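Local coordinates for protein tRNA (guanine(9)-N1)-methyltransferase (Schizosaccharomyces pombe, PDB 4JWH) that methylates N1 of the guanosine at position 9 of cytoplasmic tRNA, using S-adenosyl-L-methionine as the methyl donor, at residues Cys125-Arg130 and Thr253-Phe258. Residues are numbered along the deposited sequence; the frame is centred on the assembly and turned at random.
Sequences CQQVTR and TVNQVF. With SAH (S-adenosyl-L-homocysteine), chain C.
Gln127 and Asn255 lead a helix-helix packing in the SPOUT-type methyltransferase domain, where the middle of helix 118-137 lies beside the capped first turn of helix 254-267. The two short segments run nearly parallel, their axes 17° apart and 8.6 Å at closest approach. Both rest on strand 105-109 of the parallel sheet, Val128 and Val254 each touching Leu108. A capping box starts the second helix: Gln256 N donates to Thr253 OG1 (3.1 Å), and Thr253 N returns a nearly straight bond to a lone pair of Gln256 OE1. Gln127, extended beyond CG, reaches this N-terminus; its OE1 takes a weak, bent bond from Val254 N (3.1 Å, 123° at the hydrogen) and also touches Val254 CB. The Asn255 side chain crosses that of Gln127 at about a right angle, OD1 lying 3.3 Å from Gln127 CG, with the amide planes 68° apart. Asn255 CG sits between backbone N and carbonyl carbon, and OD1 receives Thr253 OG1 from above its carbonyl plane, while ND2 hydrogen-bonds to Glu259 OE1, one turn on. An alanine here would probably leave the Thr253 hydroxyl without its acceptor and open a gap beside Gln127 CG. Arg130 adds an aliphatic touch, its CB 3.9 Å from Asn255 CB. On the ligand side of helix 254-267, Val257 CG2 meets N9 of S-adenosyl-L-homocysteine at 3.5 Å.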
loop_
_atom_site.group_PDB
_atom_site.type_symbol
_atom_site.label_atom_id
_atom_site.label_comp_id
_atom_site.label_asym_id
_atom_site.label_seq_id
_atom_site.Cartn_x
_atom_site.Cartn_y
_atom_site.Cartn_z
ATOM N N CYS A 125 7.852 -5.335 -8.010
ATOM C CA CYS A 125 8.522 -6.201 -7.075
ATOM C C CYS A 125 9.505 -5.432 -6.141
ATOM O O CYS A 125 9.564 -5.663 -4.933
ATOM C CB CYS A 125 9.225 -7.280 -7.870
ATOM S SG CYS A 125 10.150 -8.342 -6.831
ATOM N N GLN A 126 10.261 -4.500 -6.724
ATOM C CA GLN A 126 11.114 -3.572 -5.965
ATOM C C GLN A 126 10.253 -2.766 -4.974
ATOM O O GLN A 126 10.598 -2.594 -3.812
ATOM C CB GLN A 126 11.881 -2.670 -6.955
ATOM C CG GLN A 126 12.457 -1.359 -6.403
ATOM C CD GLN A 126 13.249 -0.585 -7.461
ATOM O OE1 GLN A 126 12.792 0.449 -7.978
ATOM N NE2 GLN A 126 14.435 -1.092 -7.794
ATOM N N GLN A 127 9.099 -2.325 -5.437
ATOM C CA GLN A 127 8.204 -1.520 -4.590
ATOM C C GLN A 127 7.615 -2.299 -3.430
ATOM O O GLN A 127 7.494 -1.741 -2.331
ATOM C CB GLN A 127 7.112 -0.907 -5.435
ATOM C CG GLN A 127 7.660 0.147 -6.340
ATOM C CD GLN A 127 6.618 0.823 -7.171
ATOM O OE1 GLN A 127 5.480 0.990 -6.748
ATOM N NE2 GLN A 127 7.014 1.277 -8.351
ATOM N N VAL A 128 7.240 -3.563 -3.667
ATOM C CA VAL A 128 6.755 -4.425 -2.573
ATOM C C VAL A 128 7.839 -4.597 -1.525
ATOM O O VAL A 128 7.566 -4.535 -0.332
ATOM C CB VAL A 128 6.296 -5.833 -3.066
ATOM C CG1 VAL A 128 6.111 -6.818 -1.892
ATOM C CG2 VAL A 128 4.983 -5.722 -3.893
ATOM N N THR A 129 9.068 -4.848 -1.980
ATOM C CA THR A 129 10.226 -4.970 -1.073
ATOM C C THR A 129 10.444 -3.677 -0.259
ATOM O O THR A 129 10.690 -3.733 0.949
ATOM C CB THR A 129 11.495 -5.324 -1.876
ATOM O OG1 THR A 129 11.279 -6.544 -2.599
ATOM C CG2 THR A 129 12.732 -5.463 -0.968
ATOM N N ARG A 130 10.323 -2.516 -0.913
ATOM C CA ARG A 130 10.468 -1.238 -0.204
ATOM C C ARG A 130 9.381 -1.067 0.858
ATOM O O ARG A 130 9.648 -0.497 1.909
ATOM C CB ARG A 130 10.536 -0.024 -1.160
ATOM C CG ARG A 130 11.983 0.374 -1.549
ATOM C CD ARG A 130 12.109 1.777 -2.158
ATOM N NE ARG A 130 12.398 1.761 -3.595
ATOM C CZ ARG A 130 12.659 2.858 -4.306
ATOM N NH1 ARG A 130 12.678 4.043 -3.715
ATOM N NH2 ARG A 130 12.906 2.776 -5.605
ATOM N N THR A 253 3.521 6.143 -6.335
ATOM C CA THR A 253 3.837 4.736 -6.518
ATOM C C THR A 253 3.322 3.952 -5.290
ATOM O O THR A 253 3.019 4.546 -4.238
ATOM C CB THR A 253 5.353 4.490 -6.668
ATOM O OG1 THR A 253 6.008 4.763 -5.423
ATOM C CG2 THR A 253 5.973 5.347 -7.807
ATOM N N VAL A 254 3.236 2.629 -5.435
ATOM C CA VAL A 254 2.841 1.752 -4.323
ATOM C C VAL A 254 3.660 2.068 -3.063
ATOM O O VAL A 254 3.099 2.317 -1.996
ATOM C CB VAL A 254 2.985 0.265 -4.697
ATOM C CG1 VAL A 254 2.729 -0.630 -3.472
ATOM C CG2 VAL A 254 2.054 -0.099 -5.881
ATOM N N ASN A 255 4.986 2.105 -3.194
ATOM C CA ASN A 255 5.825 2.318 -2.010
ATOM C C ASN A 255 5.736 3.742 -1.489
ATOM O O ASN A 255 5.866 3.953 -0.301
ATOM C CB ASN A 255 7.308 1.953 -2.234
ATOM C CG ASN A 255 7.980 2.876 -3.230
ATOM O OD1 ASN A 255 7.727 2.770 -4.415
ATOM N ND2 ASN A 255 8.764 3.850 -2.738
ATOM N N GLN A 256 5.540 4.719 -2.358
ATOM C CA GLN A 256 5.380 6.105 -1.869
ATOM C C GLN A 256 4.136 6.230 -0.983
ATOM O O GLN A 256 4.151 6.874 0.074
ATOM C CB GLN A 256 5.324 7.108 -3.026
ATOM C CG GLN A 256 6.704 7.414 -3.628
ATOM C CD GLN A 256 6.616 8.302 -4.856
ATOM O OE1 GLN A 256 5.670 8.197 -5.637
ATOM N NE2 GLN A 256 7.611 9.185 -5.033
ATOM N N VAL A 257 3.058 5.598 -1.408
ATOM C CA VAL A 257 1.801 5.669 -0.661
ATOM C C VAL A 257 1.993 4.943 0.660
ATOM O O VAL A 257 1.667 5.459 1.713
ATOM C CB VAL A 257 0.662 4.999 -1.480
ATOM C CG1 VAL A 257 -0.578 4.787 -0.607
ATOM C CG2 VAL A 257 0.327 5.886 -2.680
ATOM N N PHE A 258 2.566 3.746 0.604
ATOM C CA PHE A 258 2.848 3.006 1.850
ATOM C C PHE A 258 3.673 3.834 2.831
ATOM O O PHE A 258 3.333 3.945 4.021
ATOM C CB PHE A 258 3.552 1.666 1.611
ATOM C CG PHE A 258 3.788 0.916 2.884
ATOM C CD1 PHE A 258 2.811 0.070 3.381
ATOM C CD2 PHE A 258 4.935 1.137 3.637
ATOM C CE1 PHE A 258 2.992 -0.601 4.619
ATOM C CE2 PHE A 258 5.116 0.500 4.872
ATOM C CZ PHE A 258 4.127 -0.371 5.351
HETATM N N SAH C . -4.458 3.621 -12.307
HETATM C CA SAH C . -4.068 2.887 -11.112
HETATM C CB SAH C . -2.626 3.348 -10.773
HETATM C CG SAH C . -2.435 3.510 -9.323
HETATM S SD SAH C . -0.919 3.865 -8.521
HETATM C C SAH C . -5.218 2.991 -10.120
HETATM O O SAH C . -5.133 3.024 -8.929
HETATM O OXT SAH C . -6.340 2.979 -10.531
HETATM C "C5'" SAH C . -0.831 2.554 -7.369
HETATM C "C4'" SAH C . -1.649 2.667 -6.087
HETATM O "O4'" SAH C . -1.202 3.681 -5.241
HETATM C "C3'" SAH C . -3.158 2.901 -6.236
HETATM O "O3'" SAH C . -3.862 1.729 -6.526
HETATM C "C2'" SAH C . -3.549 3.513 -4.936
HETATM O "O2'" SAH C . -3.813 2.486 -4.036
HETATM C "C1'" SAH C . -2.291 4.262 -4.585
HETATM N N9 SAH C . -2.382 5.710 -4.837
HETATM C C8 SAH C . -1.645 6.400 -5.661
HETATM N N7 SAH C . -1.906 7.680 -5.617
HETATM C C5 SAH C . -2.818 7.835 -4.708
HETATM C C6 SAH C . -3.571 8.951 -4.132
HETATM N N6 SAH C . -3.371 10.172 -4.555
HETATM N N1 SAH C . -4.448 8.686 -3.195
HETATM C C2 SAH C . -4.653 7.455 -2.764
HETATM N N3 SAH C . -4.033 6.405 -3.239
HETATM C C4 SAH C . -3.115 6.523 -4.189
#